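Local atomic coordinates of DNA replication factor Cdt1 (Mus musculus, PDB entry 3A4C), a protein that cooperates with CDC6 and the origin recognition complex to load the MCM complex onto DNA, licensing replication origins, and is also required for mitosis. Residues 8-11 against 12-16. Numbering follows the deposited sequence.
Sequences RLQR and LERLP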
ATOM      1  N   ARG A   8      14.792   0.564  -1.145  1.00 18.12           N
ATOM      2  CA  ARG A   8      13.709   1.448  -0.737  1.00 16.39           C
ATOM      3  C   ARG A   8      13.220   2.315  -1.899  1.00 17.62           C
ATOM      4  O   ARG A   8      12.019   2.472  -2.104  1.00 13.04           O
ATOM      5  CB  ARG A   8      14.107   2.349   0.435  1.00 17.52           C
ATOM      6  CG  ARG A   8      12.916   3.178   0.943  1.00 16.31           C
ATOM      7  CD  ARG A   8      13.264   4.029   2.153  1.00 18.12           C
ATOM      8  NE  ARG A   8      12.154   4.894   2.559  1.00 12.90           N
ATOM      9  CZ  ARG A   8      11.079   4.474   3.216  1.00 19.70           C
ATOM     10  NH1 ARG A   8      10.942   3.188   3.526  1.00 17.98           N
ATOM     11  NH2 ARG A   8      10.137   5.340   3.558  1.00 13.89           N
ATOM     12  N   LEU A   9      14.149   2.897  -2.644  1.00 15.43           N
ATOM     13  CA  LEU A   9      13.770   3.726  -3.780  1.00 18.32           C
ATOM     14  C   LEU A   9      12.977   2.901  -4.804  1.00 14.59           C
ATOM     15  O   LEU A   9      12.009   3.386  -5.375  1.00 15.59           O
ATOM     16  CB  LEU A   9      15.007   4.352  -4.428  1.00 22.09           C
ATOM     17  CG  LEU A   9      14.724   5.479  -5.416  1.00 26.68           C
ATOM     18  CD1 LEU A   9      14.011   6.625  -4.723  1.00 33.23           C
ATOM     19  CD2 LEU A   9      16.017   5.956  -6.057  1.00 35.85           C
ATOM     20  N   GLN A  10      13.397   1.658  -5.031  1.00 17.02           N
ATOM     21  CA  GLN A  10      12.654   0.737  -5.896  1.00 18.61           C
ATOM     22  C   GLN A  10      11.209   0.570  -5.428  1.00 18.64           C
ATOM     23  O   GLN A  10      10.271   0.638  -6.218  1.00 15.65           O
ATOM     24  CB  GLN A  10      13.329  -0.639  -5.935  1.00 17.42           C
ATOM     25  CG  GLN A  10      14.614  -0.673  -6.767  1.00 28.75           C
ATOM     26  CD  GLN A  10      15.280  -2.039  -6.784  1.00 32.83           C
ATOM     27  OE1 GLN A  10      14.726  -3.026  -6.293  1.00 35.39           O
ATOM     28  NE2 GLN A  10      16.481  -2.102  -7.355  1.00 40.10           N
ATOM     29  N   ARG A  11      11.040   0.342  -4.134  1.00 16.61           N
ATOM     30  CA  ARG A  11       9.717   0.127  -3.559  1.00 14.46           C
ATOM     31  C   ARG A  11       8.882   1.389  -3.630  1.00 13.67           C
ATOM     32  O   ARG A  11       7.711   1.346  -3.998  1.00 16.01           O
ATOM     33  CB  ARG A  11       9.853  -0.328  -2.104  1.00 13.82           C
ATOM     34  CG  ARG A  11      10.467  -1.719  -1.973  1.00 14.81           C
ATOM     35  CD  ARG A  11      10.732  -2.086  -0.527  1.00 18.89           C
ATOM     36  NE  ARG A  11      11.027  -3.513  -0.374  1.00 25.22           N
ATOM     37  CZ  ARG A  11      11.797  -4.020   0.587  1.00 24.45           C
ATOM     38  NH1 ARG A  11      12.375  -3.219   1.476  1.00 32.63           N
ATOM     39  NH2 ARG A  11      12.006  -5.325   0.651  1.00 27.08           N
ATOM     40  N   LEU A  12       9.486   2.520  -3.278  1.00 13.03           N
ATOM     41  CA  LEU A  12       8.766   3.793  -3.267  1.00 13.68           C
ATOM     42  C   LEU A  12       8.248   4.157  -4.657  1.00 16.98           C
ATOM     43  O   LEU A  12       7.189   4.774  -4.808  1.00 14.53           O
ATOM     44  CB  LEU A  12       9.656   4.914  -2.721  1.00 12.82           C
ATOM     45  CG  LEU A  12      10.015   4.841  -1.231  1.00 16.61           C
ATOM     46  CD1 LEU A  12      10.898   6.020  -0.835  1.00 18.84           C
ATOM     47  CD2 LEU A  12       8.762   4.814  -0.383  1.00 18.84           C
ATOM     48  N   GLU A  13       8.994   3.765  -5.678  1.00 19.05           N
ATOM     49  CA  GLU A  13       8.584   4.063  -7.040  1.00 16.02           C
ATOM     50  C   GLU A  13       7.326   3.299  -7.452  1.00 15.82           C
ATOM     51  O   GLU A  13       6.588   3.741  -8.331  1.00 12.65           O
ATOM     52  CB  GLU A  13       9.742   3.836  -8.012  1.00 22.82           C
ATOM     53  CG  GLU A  13      10.736   4.999  -7.992  1.00 28.29           C
ATOM     54  CD  GLU A  13      12.024   4.708  -8.741  1.00 36.90           C
ATOM     55  OE1 GLU A  13      12.252   3.536  -9.118  1.00 43.28           O
ATOM     56  OE2 GLU A  13      12.814   5.656  -8.949  1.00 39.74           O
ATOM     57  N   ARG A  14       7.065   2.175  -6.797  1.00 15.50           N
ATOM     58  CA  ARG A  14       5.888   1.370  -7.118  1.00 14.51           C
ATOM     59  C   ARG A  14       4.623   1.860  -6.427  1.00 12.46           C
ATOM     60  O   ARG A  14       3.519   1.477  -6.809  1.00 11.23           O
ATOM     61  CB  ARG A  14       6.111  -0.089  -6.720  1.00 13.27           C
ATOM     62  CG  ARG A  14       7.298  -0.754  -7.376  1.00 17.42           C
ATOM     63  CD  ARG A  14       7.314  -2.247  -7.100  1.00 20.82           C
ATOM     64  NE  ARG A  14       8.480  -2.881  -7.709  1.00 22.63           N
ATOM     65  CZ  ARG A  14       9.608  -3.153  -7.061  1.00 27.48           C
ATOM     66  NH1 ARG A  14      10.620  -3.725  -7.702  1.00 25.04           N
ATOM     67  NH2 ARG A  14       9.727  -2.858  -5.773  1.00 20.62           N
ATOM     68  N   LEU A  15       4.777   2.669  -5.385  1.00 11.96           N
ATOM     69  CA  LEU A  15       3.657   2.936  -4.481  1.00 10.41           C
ATOM     70  C   LEU A  15       2.466   3.688  -5.086  1.00 10.32           C
ATOM     71  O   LEU A  15       1.316   3.377  -4.772  1.00 11.40           O
ATOM     72  CB  LEU A  15       4.142   3.625  -3.203  1.00 11.33           C
ATOM     73  CG  LEU A  15       5.035   2.721  -2.347  1.00 12.01           C
ATOM     74  CD1 LEU A  15       5.269   3.351  -0.986  1.00 12.56           C
ATOM     75  CD2 LEU A  15       4.407   1.339  -2.216  1.00 13.97           C
ATOM     76  N   PRO A  16       2.727   4.691  -5.938  1.00 12.74           N
ATOM     77  CA  PRO A  16       1.557   5.390  -6.481  1.00 12.40           C
ATOM     78  C   PRO A  16       0.639   4.428  -7.237  1.00 13.75           C
ATOM     79  O   PRO A  16      -0.577   4.461  -7.046  1.00 11.36           O
ATOM     80  CB  PRO A  16       2.176   6.426  -7.422  1.00 16.59           C
ATOM     81  CG  PRO A  16       3.537   6.706  -6.806  1.00 15.04           C
ATOM     82  CD  PRO A  16       3.996   5.354  -6.298  1.00 13.73           C
TER
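Arg8 and Leu12 meet one turn apart in a local contact within helix 3-27, the first helix of the C-terminal winged-helix domain of Cdt1. Leu12 N donates to Arg8 O at 2.8 Å in a nearly straight bond, the regular i to i+4 link of an alpha helix. Arg8 runs its extended chain past the leucine: with CG anti to its own backbone N (chi1 -174°), its NE comes to 3.8 Å from Leu12 CD1, while Leu12 CD2 sits over one guanidinium face, offset toward the rim. The guanidinium then reaches helix 90-104, where NH2 makes a salt bridge to Glu104.

One residue on, Glu13 N bonds Leu9 O at 3.1 Å; Glu13 CG packs 3.3 Å from Leu9 O, and the extended chain brings OE2 near Leu9 CG. Then the helix tightens: Arg14 N takes Arg11 O, three residues back, at 3.0 Å, from well above the carbonyl plane. This i to i+3 bond just precedes the kink at Pro16, whose nitrogen carries no hydrogen to give.

Arg14 runs its extended chain back along the preceding turn, so that Gln10 O lies over one face of its guanidinium, 3.6 Å from NH2, and the same NH2 is hydrogen-bonded to His59 of helix 53-66. Arg14 NH2 comes to 4.0 Å from Arg11 CG, a contact with the aliphatic part of that chain; the two like-charged groups themselves do not touch. Leu12 and Leu15 are buried, touching Glu104 and Leu97 of helix 90-104, whereas Arg8 and Arg14 take their polar ends to helices 90-104 and 53-66; the Glu104 carboxylate probably offsets the charge of Arg8 beside the apolar Leu12.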